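Local coordinates for lovastatin nonaketide synthase, polyketide synthase component (Aspergillus terreus, PDB 7CPX), which builds the nonaketide chain of lovastatin as an iterative, homodimeric polyketide synthase, working together with the partner protein LovC on malonyl-CoA, NADPH and S-adenosylmethionine, at residues E1855-P1860 / E2150-A2155; W2175-G2180 / E2202-R2207; G17-G22 / V106-T111; G245-S250 / E369-L374; L1538-Q1543 / A1619-V1624. The protein carries 2 engineered substitutions. All blocks are in the same frame, centred on the assembly; numbering follows the deposited sequence.

Interaction 1 (E1855-P1860 / E2150-A2155); sequences ETWFVP and ETLFAA
The backbones of Val1859 and Leu2152 approach to 5.7 Å between their CA atoms, and those of Pro1860 and Ala2154 to 6.8 Å, CA to CA, as two irregular loops pass each other. One loop leads from strand 1849-1853 to strand 1869-1883; the other enters strand 2158-2162, the first strand of the Rossmann-type sheet of the ketoreductase domain. Val1859 and Leu2152 contribute about equally. Val1859 CG1 is anti to the backbone N (chi1 176°), which leaves CG2 anti to the carbonyl carbon and turned onto the other loop: CG2 is modelled 3.0 Å from Thr2151 O and 4.0 Å from Leu2152 CA. Leu2152 starts off away from its partner, yet its tip returns, and CD2 lies 4.3 Å from Trp1857 CB while meeting the indole obliquely. At the far end of the contact Pro1860 CG touches Ala2154 CB at 4.5 Å. All of this is apolar or van der Waals contact; a polar tie comes from helix 2363-2385, where Arg2378 reaches both loops, NH1 bonding Leu2152 O and NH2 bonding Trp1857 O. Glu2150 sets out toward the 1855-1860 loop, but its carboxylate swings off, OE2 to Arg1911 and OE1 to Arg2145, both salt bridges. Beyond Leu2152, the backbone N of Ala2154 is hydrogen-bonded to the hydroxyl OH of Tyr2159.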
# COMPACT_ATOMS: atom_id res chain seq x y z
N GLU A 1855 -45.03 25.73 -7.31
CA GLU A 1855 -46.41 25.75 -7.77
C GLU A 1855 -47.07 24.40 -7.49
O GLU A 1855 -46.59 23.36 -7.94
CB GLU A 1855 -46.46 26.07 -9.26
CG GLU A 1855 -45.99 27.47 -9.61
CD GLU A 1855 -45.94 27.71 -11.10
OE1 GLU A 1855 -46.12 26.74 -11.87
OE2 GLU A 1855 -45.73 28.87 -11.51
N THR A 1856 -48.18 24.44 -6.75
CA THR A 1856 -48.97 23.24 -6.50
C THR A 1856 -49.82 22.85 -7.69
O THR A 1856 -50.34 21.73 -7.73
CB THR A 1856 -49.86 23.45 -5.27
OG1 THR A 1856 -49.05 23.80 -4.14
CG2 THR A 1856 -50.65 22.19 -4.95
N TRP A 1857 -49.96 23.74 -8.67
CA TRP A 1857 -50.70 23.46 -9.90
C TRP A 1857 -52.14 23.05 -9.60
O TRP A 1857 -52.66 22.06 -10.13
CB TRP A 1857 -49.98 22.40 -10.73
CG TRP A 1857 -48.67 22.89 -11.27
CD1 TRP A 1857 -48.49 23.90 -12.17
CD2 TRP A 1857 -47.37 22.39 -10.95
NE1 TRP A 1857 -47.16 24.07 -12.42
CE2 TRP A 1857 -46.44 23.15 -11.69
CE3 TRP A 1857 -46.89 21.38 -10.11
CZ2 TRP A 1857 -45.07 22.94 -11.62
CZ3 TRP A 1857 -45.53 21.17 -10.04
CH2 TRP A 1857 -44.63 21.94 -10.79
N PHE A 1858 -52.78 23.82 -8.72
CA PHE A 1858 -54.23 23.79 -8.54
C PHE A 1858 -54.73 22.40 -8.12
O PHE A 1858 -55.48 21.73 -8.84
CB PHE A 1858 -54.94 24.25 -9.82
CG PHE A 1858 -54.28 25.44 -10.47
CD1 PHE A 1858 -54.43 26.71 -9.94
CD2 PHE A 1858 -53.52 25.28 -11.61
CE1 PHE A 1858 -53.83 27.80 -10.54
CE2 PHE A 1858 -52.91 26.37 -12.21
CZ PHE A 1858 -53.07 27.63 -11.68
N VAL A 1859 -54.28 21.97 -6.95
CA VAL A 1859 -54.85 20.78 -6.31
C VAL A 1859 -56.14 21.22 -5.61
O VAL A 1859 -56.09 22.11 -4.75
CB VAL A 1859 -53.86 20.14 -5.33
CG1 VAL A 1859 -54.51 18.97 -4.61
CG2 VAL A 1859 -52.62 19.68 -6.07
N PRO A 1860 -57.29 20.63 -5.92
CA PRO A 1860 -58.56 21.14 -5.40
C PRO A 1860 -58.88 20.75 -3.97
O PRO A 1860 -59.98 21.06 -3.50
CB PRO A 1860 -59.58 20.53 -6.37
CG PRO A 1860 -58.98 19.23 -6.75
CD PRO A 1860 -57.49 19.46 -6.79
N GLU A 2150 -45.04 17.25 -7.23
CA GLU A 2150 -45.93 17.38 -6.09
C GLU A 2150 -47.22 16.61 -6.34
O GLU A 2150 -47.52 16.19 -7.47
CB GLU A 2150 -46.24 18.85 -5.81
CG GLU A 2150 -46.51 19.18 -4.35
CD GLU A 2150 -45.27 19.04 -3.48
OE1 GLU A 2150 -44.20 18.72 -4.03
OE2 GLU A 2150 -45.38 19.26 -2.26
N THR A 2151 -48.00 16.42 -5.28
CA THR A 2151 -49.30 15.78 -5.41
C THR A 2151 -50.18 16.56 -6.37
O THR A 2151 -50.24 17.79 -6.32
CB THR A 2151 -49.97 15.67 -4.04
OG1 THR A 2151 -49.23 14.77 -3.20
CG2 THR A 2151 -51.40 15.15 -4.19
N LEU A 2152 -50.86 15.84 -7.26
CA LEU A 2152 -51.69 16.45 -8.29
C LEU A 2152 -53.16 16.06 -8.20
O LEU A 2152 -53.96 16.62 -8.95
CB LEU A 2152 -51.17 16.06 -9.68
CG LEU A 2152 -49.81 16.61 -10.07
CD1 LEU A 2152 -49.31 15.90 -11.31
CD2 LEU A 2152 -49.90 18.10 -10.32
N PHE A 2153 -53.53 15.14 -7.32
CA PHE A 2153 -54.87 14.58 -7.31
C PHE A 2153 -55.40 14.51 -5.88
O PHE A 2153 -54.64 14.43 -4.92
CB PHE A 2153 -54.87 13.19 -7.94
CG PHE A 2153 -54.33 13.16 -9.34
CD1 PHE A 2153 -55.10 13.59 -10.40
CD2 PHE A 2153 -53.04 12.72 -9.58
CE1 PHE A 2153 -54.59 13.57 -11.69
CE2 PHE A 2153 -52.54 12.70 -10.87
CZ PHE A 2153 -53.31 13.12 -11.92
N ALA A 2154 -56.72 14.55 -5.77
CA ALA A 2154 -57.39 14.52 -4.48
C ALA A 2154 -57.71 13.08 -4.08
O ALA A 2154 -58.04 12.24 -4.91
CB ALA A 2154 -58.68 15.34 -4.52
N ALA A 2155 -57.60 12.82 -2.77
CA ALA A 2155 -57.86 11.48 -2.25
C ALA A 2155 -59.35 11.17 -2.15
O ALA A 2155 -59.71 9.99 -2.01
CB ALA A 2155 -57.23 11.33 -0.86

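Interaction 2 (W2175-G2180 / E2202-R2207); sequences WMVQHG and EELGGR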
# COMPACT_ATOMS: atom_id res chain seq x y z
N TRP A 2175 -49.06 5.79 -11.44
CA TRP A 2175 -48.49 7.12 -11.26
C TRP A 2175 -49.47 8.05 -10.55
O TRP A 2175 -49.08 8.81 -9.65
CB TRP A 2175 -48.09 7.69 -12.63
CG TRP A 2175 -47.78 9.14 -12.61
CD1 TRP A 2175 -46.57 9.72 -12.37
CD2 TRP A 2175 -48.70 10.21 -12.84
NE1 TRP A 2175 -46.68 11.09 -12.43
CE2 TRP A 2175 -47.98 11.41 -12.72
CE3 TRP A 2175 -50.06 10.27 -13.13
CZ2 TRP A 2175 -48.57 12.66 -12.89
CZ3 TRP A 2175 -50.65 11.51 -13.30
CH2 TRP A 2175 -49.91 12.69 -13.18
N MET A 2176 -50.74 7.99 -10.94
CA MET A 2176 -51.76 8.80 -10.28
C MET A 2176 -51.77 8.54 -8.78
O MET A 2176 -51.70 9.47 -7.97
CB MET A 2176 -53.13 8.49 -10.87
CG MET A 2176 -53.46 9.20 -12.16
SD MET A 2176 -55.15 8.79 -12.64
CE MET A 2176 -55.44 9.96 -13.95
N VAL A 2177 -51.86 7.27 -8.39
CA VAL A 2177 -51.91 6.94 -6.97
C VAL A 2177 -50.61 7.36 -6.29
O VAL A 2177 -50.61 7.78 -5.13
CB VAL A 2177 -52.21 5.45 -6.74
CG1 VAL A 2177 -51.20 4.59 -7.45
CG2 VAL A 2177 -52.23 5.13 -5.26
N GLN A 2178 -49.48 7.24 -7.00
CA GLN A 2178 -48.23 7.79 -6.48
C GLN A 2178 -48.32 9.29 -6.28
O GLN A 2178 -47.53 9.85 -5.51
CB GLN A 2178 -47.08 7.46 -7.43
CG GLN A 2178 -46.57 6.04 -7.32
CD GLN A 2178 -45.37 5.79 -8.21
OE1 GLN A 2178 -45.30 6.27 -9.34
NE2 GLN A 2178 -44.40 5.04 -7.70
N HIS A 2179 -49.25 9.96 -6.96
CA HIS A 2179 -49.40 11.41 -6.86
C HIS A 2179 -50.81 11.79 -6.42
O HIS A 2179 -51.42 12.71 -6.97
CB HIS A 2179 -49.05 12.07 -8.19
CG HIS A 2179 -47.58 12.15 -8.45
ND1 HIS A 2179 -46.89 11.19 -9.15
CD2 HIS A 2179 -46.66 13.07 -8.07
CE1 HIS A 2179 -45.61 11.52 -9.21
NE2 HIS A 2179 -45.44 12.66 -8.56
N GLY A 2180 -51.34 11.09 -5.42
CA GLY A 2180 -52.51 11.55 -4.69
C GLY A 2180 -53.82 10.88 -5.05
O GLY A 2180 -54.81 11.11 -4.35
N GLU A 2202 -52.57 -0.67 -4.49
CA GLU A 2202 -53.06 -0.37 -3.15
C GLU A 2202 -51.91 -0.14 -2.19
O GLU A 2202 -51.98 0.75 -1.33
CB GLU A 2202 -53.95 -1.51 -2.65
CG GLU A 2202 -55.33 -1.54 -3.29
CD GLU A 2202 -56.08 -2.83 -3.01
OE1 GLU A 2202 -55.52 -3.70 -2.29
OE2 GLU A 2202 -57.21 -2.98 -3.50
N GLU A 2203 -50.83 -0.92 -2.32
CA GLU A 2203 -49.65 -0.67 -1.51
C GLU A 2203 -49.14 0.75 -1.71
O GLU A 2203 -48.57 1.34 -0.79
CB GLU A 2203 -48.55 -1.67 -1.85
CG GLU A 2203 -48.91 -3.11 -1.53
CD GLU A 2203 -47.78 -4.08 -1.86
OE1 GLU A 2203 -46.74 -3.62 -2.37
OE2 GLU A 2203 -47.95 -5.29 -1.60
N LEU A 2204 -49.33 1.32 -2.91
CA LEU A 2204 -48.94 2.70 -3.16
C LEU A 2204 -49.85 3.70 -2.45
O LEU A 2204 -49.49 4.87 -2.35
CB LEU A 2204 -48.96 2.98 -4.66
CG LEU A 2204 -48.05 2.09 -5.52
CD1 LEU A 2204 -48.26 2.38 -6.99
CD2 LEU A 2204 -46.60 2.28 -5.14
N GLY A 2205 -51.01 3.26 -1.96
CA GLY A 2205 -51.89 4.14 -1.22
C GLY A 2205 -53.09 4.60 -2.03
O GLY A 2205 -53.46 5.78 -1.96
N GLY A 2206 -53.69 3.70 -2.79
CA GLY A 2206 -54.89 4.03 -3.54
C GLY A 2206 -55.67 2.82 -3.98
O GLY A 2206 -55.10 1.83 -4.45
N ARG A 2207 -56.99 2.88 -3.84
CA ARG A 2207 -57.86 1.77 -4.22
C ARG A 2207 -58.12 1.85 -5.72
O ARG A 2207 -58.72 2.81 -6.22
CB ARG A 2207 -59.17 1.83 -3.44
CG ARG A 2207 -60.14 0.70 -3.77
CD ARG A 2207 -61.29 0.65 -2.77
NE ARG A 2207 -62.04 1.90 -2.72
CZ ARG A 2207 -63.07 2.12 -1.92
NH1 ARG A 2207 -63.50 1.20 -1.08
NH2 ARG A 2207 -63.68 3.30 -1.97
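Val2177 holds CG2 anti to its backbone N and CG1 in the crowded position between N and the carbonyl carbon (chi1 57°), a choice that gives one methyl to Leu2204 and the other to the Gly2205-Gly2206 turn. Leu2204 has CG anti to its carbonyl carbon, and from there CD1 reaches Val2177 CG1, 3.7 Å away, the two side chains crossing at about a right angle. They belong to successive beta-alpha-beta crossovers of the ketoreductase's Rossmann-type fold: Val2177 lies near the end of helix 2167-2178, and Leu2204 near the end of helix 2195-2203, before strand 2207-2210, outermost of the sheet within this chain. Leu2204 CD1 also meets Gln2178 CG at 4.0 Å, on the more exposed flank. Val2177 CG2 lies 3.2 Å from Gly2206 N; a CB on Gly2206 would point toward Val2177 and run into CG2, so glycine leaves room for the methyl. Gly2205 is the first residue to leave helical backbone angles, at positive phi, and its N is bonded to Glu2202 O at 2.8 Å. Two residues before it, Glu2203 OE1 forms a salt bridge with Arg2023 of the second subunit. At the end of helix 2167-2178, His2179 turns back: its ND1 donates to Trp2175 O at 3.3 Å with an N-H...O angle of 149°, the oxygen lying in the imidazole plane.

Interaction 3 (G17-G22 / V106-T111); sequences GCRFPG and VYEAVT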
# COMPACT_ATOMS: atom_id res chain seq x y z
N GLY A 17 34.91 -27.58 -12.94
CA GLY A 17 34.01 -27.67 -11.80
C GLY A 17 32.63 -27.22 -12.22
O GLY A 17 32.46 -26.16 -12.80
N CYS A 18 31.64 -28.05 -11.90
CA CYS A 18 30.31 -27.88 -12.46
C CYS A 18 29.25 -27.92 -11.37
O CYS A 18 29.29 -28.78 -10.49
CB CYS A 18 30.01 -28.97 -13.50
SG CYS A 18 30.98 -28.83 -15.01
N ARG A 19 28.33 -26.97 -11.43
CA ARG A 19 27.07 -26.99 -10.68
C ARG A 19 26.00 -26.90 -11.75
O ARG A 19 25.62 -25.80 -12.16
CB ARG A 19 26.98 -25.86 -9.68
CG ARG A 19 28.03 -25.91 -8.59
CD ARG A 19 27.84 -27.09 -7.67
NE ARG A 19 28.77 -27.04 -6.55
CZ ARG A 19 28.58 -26.31 -5.46
NH1 ARG A 19 27.49 -25.58 -5.29
NH2 ARG A 19 29.51 -26.32 -4.51
N PHE A 20 25.54 -28.05 -12.22
CA PHE A 20 24.58 -28.13 -13.31
C PHE A 20 23.30 -28.81 -12.84
O PHE A 20 23.33 -29.60 -11.89
CB PHE A 20 25.17 -28.90 -14.49
CG PHE A 20 25.94 -28.05 -15.45
CD1 PHE A 20 27.17 -27.53 -15.09
CD2 PHE A 20 25.44 -27.78 -16.70
CE1 PHE A 20 27.88 -26.75 -15.96
CE2 PHE A 20 26.15 -26.99 -17.59
CZ PHE A 20 27.38 -26.47 -17.22
N PRO A 21 22.18 -28.52 -13.48
CA PRO A 21 20.90 -29.06 -12.99
C PRO A 21 20.85 -30.57 -13.13
O PRO A 21 21.47 -31.16 -14.02
CB PRO A 21 19.87 -28.36 -13.88
CG PRO A 21 20.59 -28.10 -15.15
CD PRO A 21 22.03 -27.85 -14.78
N GLY A 22 20.09 -31.19 -12.24
CA GLY A 22 20.03 -32.63 -12.18
C GLY A 22 21.04 -33.25 -11.23
O GLY A 22 21.51 -34.36 -11.49
N VAL A 106 35.08 -22.82 -9.31
CA VAL A 106 36.47 -22.56 -9.66
C VAL A 106 37.40 -23.35 -8.75
O VAL A 106 38.40 -23.90 -9.21
CB VAL A 106 36.76 -21.05 -9.60
CG1 VAL A 106 38.26 -20.81 -9.66
CG2 VAL A 106 36.08 -20.34 -10.75
N TYR A 107 37.08 -23.42 -7.46
CA TYR A 107 37.89 -24.26 -6.58
C TYR A 107 37.79 -25.72 -6.98
O TYR A 107 38.79 -26.45 -6.96
CB TYR A 107 37.47 -24.09 -5.12
CG TYR A 107 38.35 -24.86 -4.17
CD1 TYR A 107 39.58 -24.36 -3.77
CD2 TYR A 107 37.98 -26.12 -3.71
CE1 TYR A 107 40.40 -25.06 -2.91
CE2 TYR A 107 38.79 -26.83 -2.86
CZ TYR A 107 40.00 -26.30 -2.46
OH TYR A 107 40.81 -27.01 -1.61
N GLU A 108 36.59 -26.17 -7.37
CA GLU A 108 36.44 -27.55 -7.82
C GLU A 108 37.26 -27.81 -9.07
O GLU A 108 37.88 -28.87 -9.21
CB GLU A 108 34.96 -27.85 -8.08
CG GLU A 108 34.12 -27.93 -6.82
CD GLU A 108 32.64 -28.08 -7.13
OE1 GLU A 108 32.29 -28.20 -8.32
OE2 GLU A 108 31.83 -28.07 -6.18
N ALA A 109 37.27 -26.86 -10.00
CA ALA A 109 38.04 -27.03 -11.23
C ALA A 109 39.53 -27.04 -10.95
O ALA A 109 40.28 -27.83 -11.54
CB ALA A 109 37.69 -25.91 -12.22
N VAL A 110 39.99 -26.16 -10.06
CA VAL A 110 41.40 -26.16 -9.67
C VAL A 110 41.77 -27.49 -9.03
O VAL A 110 42.82 -28.06 -9.32
CB VAL A 110 41.69 -24.97 -8.73
CG1 VAL A 110 43.09 -25.05 -8.17
CG2 VAL A 110 41.50 -23.67 -9.46
N THR A 111 40.90 -28.00 -8.16
CA THR A 111 41.14 -29.28 -7.51
C THR A 111 41.22 -30.41 -8.54
O THR A 111 42.14 -31.23 -8.51
CB THR A 111 40.03 -29.55 -6.49
OG1 THR A 111 40.18 -28.66 -5.38
CG2 THR A 111 40.08 -30.98 -6.01
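Glu108 OE2 is gripped by three N-H groups. Arg19 NE donates at 3.2 Å with an N-H...O angle of 155°, meeting the oxygen on its syn side, tilted somewhat out of the carboxylate plane; Arg19 NH2 adds a weak bond to the same OE2 at 3.4 Å, and Trp930 NE1 supplies the third. The oxygen lies at the edge of the guanidinium, near its plane. Arg19 bends at chi2 (-67°), which folds CD out of an extended line, and beyond it the chain comes back to the helix and crosses the Glu108 side chain. Arg19 NH1 forms another salt bridge, to Glu104 one turn earlier, so the buried guanidinium has two acidic partners on helix 97-113. This helix packs on the thiolase-fold sheet of the ketosynthase; its segment 106-111 runs at 144° to strand segment 17-19, axes 6.6 Å apart. That closeness depends on Gly17, where a CB would point toward the helix and collide with Glu108 CB and Ala109 N. Gly17 CA lies 3.8 Å from Glu108 CB, and Gly17 N is 3.3 Å from Ala109 CB. Cys18 points the other way, onto Met378 of helix 369-386, while Glu108 OE1 comes to 3.6 Å from Cys18 N.

Interaction 4 (G245-S250 / E369-L374); sequences GEAVCS and EGTAGL
Thr371 turns its hydroxyl OG1 against Cys249 and its methyl CG2 against Ala247. The contact lies in the thiolase fold of the ketosynthase, where strand 247-255 of the mixed sheet carries helix 369-386 on one face; over the segments concerned the two axes run at 43° and come within 7.6 Å. Side chains alternate along the strand, Ala247 and Cys249 turning to this helix, Val248 and Ser250 to helix 97-113 on the other face. Thr371 places OG1 anti to its backbone N (chi1 -162°), which leaves CG2 between N and the carbonyl carbon. The branches therefore part: CG2 goes to Ala247, 3.2 Å from Ala247 O and 3.4 Å from Ala247 CB, while OG1 lies 3.4 Å from Cys249 CB. Cys249 has SG anti to its backbone N (chi1 -176°), and SG passes 4.0 Å from Leu374 CB, one helical turn after Thr371. Leu374 brings CD1 to 3.8 Å from Cys249 O. Every residue in the contact is buried. His367, a predicted catalytic residue, lies just before segment 369-374 in the chain; its side chain is about 9 Å from that of Thr371, as is that of the predicted catalytic Cys181. Glu369 accepts a hydrogen bond on OE2 from Tyr242 and shares a weak one with His367 through OE1. Further in, Ser184 OG is hydrogen-bonded to both Gly370 O and Leu374 N.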
# COMPACT_ATOMS: atom_id res chain seq x y z
N GLY A 245 18.05 -22.36 -17.76
CA GLY A 245 18.68 -23.36 -16.92
C GLY A 245 19.67 -22.72 -15.98
O GLY A 245 20.36 -21.77 -16.33
N GLU A 246 19.73 -23.26 -14.76
CA GLU A 246 20.69 -22.81 -13.77
C GLU A 246 21.96 -23.63 -13.89
O GLU A 246 21.92 -24.86 -13.72
CB GLU A 246 20.12 -22.93 -12.36
CG GLU A 246 19.03 -21.95 -12.02
CD GLU A 246 18.80 -21.86 -10.53
OE1 GLU A 246 19.13 -22.84 -9.82
OE2 GLU A 246 18.32 -20.81 -10.06
N ALA A 247 23.07 -22.97 -14.17
CA ALA A 247 24.34 -23.67 -14.28
C ALA A 247 25.47 -22.71 -13.95
O ALA A 247 25.45 -21.54 -14.35
CB ALA A 247 24.53 -24.27 -15.67
N VAL A 248 26.46 -23.22 -13.22
CA VAL A 248 27.69 -22.50 -12.93
C VAL A 248 28.83 -23.42 -13.30
O VAL A 248 29.03 -24.46 -12.67
CB VAL A 248 27.78 -22.07 -11.46
CG1 VAL A 248 29.06 -21.29 -11.22
CG2 VAL A 248 26.56 -21.25 -11.08
N CYS A 249 29.60 -23.03 -14.32
CA CYS A 249 30.70 -23.84 -14.82
C CYS A 249 32.00 -23.08 -14.65
O CYS A 249 32.03 -21.85 -14.72
CB CYS A 249 30.49 -24.19 -16.30
SG CYS A 249 31.75 -25.29 -16.98
N SER A 250 33.07 -23.82 -14.40
CA SER A 250 34.41 -23.27 -14.37
C SER A 250 35.34 -24.24 -15.07
O SER A 250 35.27 -25.45 -14.84
CB SER A 250 34.89 -23.02 -12.94
OG SER A 250 34.00 -22.15 -12.25
N GLU A 369 22.04 -19.64 -20.50
CA GLU A 369 22.39 -18.25 -20.78
C GLU A 369 23.89 -18.00 -20.70
O GLU A 369 24.65 -18.45 -21.56
CB GLU A 369 21.64 -17.33 -19.81
CG GLU A 369 20.13 -17.49 -19.83
CD GLU A 369 19.49 -16.92 -21.07
OE1 GLU A 369 20.21 -16.65 -22.05
OE2 GLU A 369 18.26 -16.72 -21.06
N GLY A 370 24.33 -17.30 -19.65
CA GLY A 370 25.72 -16.86 -19.60
C GLY A 370 26.70 -18.02 -19.68
O GLY A 370 27.67 -17.97 -20.44
N THR A 371 26.46 -19.07 -18.91
CA THR A 371 27.32 -20.24 -18.91
C THR A 371 26.99 -21.21 -20.03
O THR A 371 27.70 -22.21 -20.20
CB THR A 371 27.24 -20.96 -17.57
OG1 THR A 371 28.37 -21.83 -17.42
CG2 THR A 371 25.98 -21.78 -17.50
N ALA A 372 25.94 -20.93 -20.80
CA ALA A 372 25.49 -21.88 -21.82
C ALA A 372 26.65 -22.31 -22.71
O ALA A 372 26.89 -23.50 -22.90
CB ALA A 372 24.38 -21.24 -22.66
N GLY A 373 27.40 -21.34 -23.23
CA GLY A 373 28.58 -21.63 -23.99
C GLY A 373 29.45 -22.67 -23.30
O GLY A 373 29.66 -23.76 -23.83
N LEU A 374 29.92 -22.34 -22.10
CA LEU A 374 30.75 -23.28 -21.35
C LEU A 374 30.04 -24.62 -21.20
O LEU A 374 30.66 -25.67 -21.36
CB LEU A 374 31.11 -22.70 -19.99
CG LEU A 374 32.48 -22.03 -19.88
CD1 LEU A 374 32.65 -21.45 -18.49
CD2 LEU A 374 33.58 -23.02 -20.17

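Interaction 5 (L1538-Q1543 / A1619-V1624); sequences LKPGGQ and AIDATV
The Leu-Lys-Pro-Gly-Gly turn that precedes the fifth strand of class I methyltransferases supplies Gly1541 and Gly1542, which pair here with Ala1619 by backbone bonds. It is a type II beta turn from Lys1539 to Gly1542, closed by Gly1542 N to Lys1539 O at 2.7 Å, with Gly1541 at positive phi. Ala1619 uses both its peptide groups. Its N donates to Gly1542 O at 2.6 Å, in the carbonyl plane though bent to an N-H...O angle of 136°; its O accepts from Gly1541 N at a modelled 2.5 Å, too short to be trusted in detail. The methyl of Ala1619 points into the turn, CB lying 3.5 Å from Lys1539 O and 4.0 Å from Leu1538 CB. Outside the backbone pairing, Pro1540 and Asp1621 lie side by side. Asp1621 has CG anti to its backbone N (chi1 -160°), which sets CG alongside the proline ring. Its OD2 stands 3.3 Å from Pro1540 CB, a contact of ring carbon with carboxylate. Arg1535, on helix 1527-1537, hydrogen-bonds Ile1620 O and makes a long, weak ion pair with Asp1621. The contact lies at the end of the antiparallel pair formed by strands 1542-1547 and 1614-1618; strand 1512-1518 borders the turn segment through backbone bonds to Gln1543, and helix 1775-1784 packs on Val1624.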
# COMPACT_ATOMS: atom_id res chain seq x y z
N LEU A 1538 -34.64 38.89 -52.16
CA LEU A 1538 -35.86 38.29 -51.64
C LEU A 1538 -36.45 37.29 -52.63
O LEU A 1538 -36.47 37.53 -53.84
CB LEU A 1538 -36.89 39.36 -51.31
CG LEU A 1538 -36.69 40.14 -50.01
CD1 LEU A 1538 -37.74 41.22 -49.89
CD2 LEU A 1538 -36.74 39.22 -48.81
N LYS A 1539 -36.94 36.17 -52.10
CA LYS A 1539 -37.72 35.26 -52.91
C LYS A 1539 -39.04 35.93 -53.28
O LYS A 1539 -39.50 36.84 -52.58
CB LYS A 1539 -38.00 33.97 -52.14
CG LYS A 1539 -36.77 33.14 -51.82
CD LYS A 1539 -37.08 32.13 -50.73
CE LYS A 1539 -35.90 31.22 -50.44
NZ LYS A 1539 -36.19 30.28 -49.32
N PRO A 1540 -39.68 35.51 -54.37
CA PRO A 1540 -40.97 36.12 -54.73
C PRO A 1540 -41.96 35.99 -53.59
O PRO A 1540 -42.15 34.90 -53.04
CB PRO A 1540 -41.40 35.33 -55.97
CG PRO A 1540 -40.15 34.71 -56.50
CD PRO A 1540 -39.29 34.45 -55.31
N GLY A 1541 -42.59 37.10 -53.24
CA GLY A 1541 -43.47 37.15 -52.09
C GLY A 1541 -42.76 37.35 -50.77
O GLY A 1541 -43.43 37.38 -49.73
N GLY A 1542 -41.44 37.48 -50.77
CA GLY A 1542 -40.72 37.70 -49.53
C GLY A 1542 -41.14 38.99 -48.85
O GLY A 1542 -41.65 39.92 -49.46
N GLN A 1543 -40.92 39.03 -47.54
CA GLN A 1543 -41.40 40.11 -46.69
C GLN A 1543 -40.27 41.07 -46.37
O GLN A 1543 -39.25 40.68 -45.78
CB GLN A 1543 -42.02 39.55 -45.41
CG GLN A 1543 -43.44 39.04 -45.58
CD GLN A 1543 -43.53 37.92 -46.59
OE1 GLN A 1543 -42.57 37.19 -46.83
NE2 GLN A 1543 -44.70 37.78 -47.21
N ALA A 1619 -42.63 40.94 -51.60
CA ALA A 1619 -41.86 40.96 -52.84
C ALA A 1619 -42.77 40.46 -53.96
O ALA A 1619 -42.74 39.29 -54.37
CB ALA A 1619 -40.60 40.11 -52.72
N ILE A 1620 -43.61 41.37 -54.46
CA ILE A 1620 -44.69 40.97 -55.35
C ILE A 1620 -44.12 40.32 -56.61
O ILE A 1620 -43.00 40.60 -57.05
CB ILE A 1620 -45.58 42.17 -55.71
CG1 ILE A 1620 -46.95 41.68 -56.19
CG2 ILE A 1620 -44.92 43.03 -56.77
CD1 ILE A 1620 -48.00 42.77 -56.24
N ASP A 1621 -44.92 39.43 -57.20
CA ASP A 1621 -44.56 38.68 -58.39
C ASP A 1621 -45.87 38.23 -59.03
O ASP A 1621 -46.93 38.81 -58.75
CB ASP A 1621 -43.63 37.51 -58.02
CG ASP A 1621 -42.84 36.99 -59.20
OD1 ASP A 1621 -43.36 37.05 -60.34
OD2 ASP A 1621 -41.69 36.53 -59.00
N ALA A 1622 -45.80 37.23 -59.91
CA ALA A 1622 -47.01 36.59 -60.43
C ALA A 1622 -48.02 36.42 -59.30
O ALA A 1622 -49.22 36.62 -59.49
CB ALA A 1622 -46.68 35.25 -61.06
N THR A 1623 -47.53 36.04 -58.12
CA THR A 1623 -48.09 36.00 -56.77
C THR A 1623 -49.55 35.55 -56.76
O THR A 1623 -50.02 34.91 -57.70
CB THR A 1623 -47.97 37.38 -56.11
OG1 THR A 1623 -48.23 37.26 -54.70
CG2 THR A 1623 -48.95 38.38 -56.72
N VAL A 1624 -50.25 35.89 -55.68
CA VAL A 1624 -51.65 35.51 -55.54
C VAL A 1624 -52.47 36.12 -56.68
O VAL A 1624 -52.08 37.10 -57.32
CB VAL A 1624 -52.18 35.96 -54.17
CG1 VAL A 1624 -53.66 35.61 -54.01
CG2 VAL A 1624 -51.37 35.33 -53.06

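Along the chain the order is interaction 3, 4, 5, 1, 2, each closing before the next opens. Interactions 3 and 4, centres 11 Å apart, share the ketosynthase sheet: strands 11-19 and 247-255 are neighbours, joined by Gly17 N to Ser250 O and Arg19 N to Val248 O. Interactions 1 and 2, with centres 14 Å apart, meet at the ketoreductase domain, to which three of their four segments belong; Leu2152 N approaches His2179 O at 3.2 Å, probably a hydrogen bond. Interaction 5 lies apart, joining the methyltransferase turn to the chain after strand 1614-1618. Interactions 1 and 3, centres 97 Å apart, lie on opposite sides of the chain's centre, so ketosynthase and ketoreductase contacts are far apart in the megasynthase.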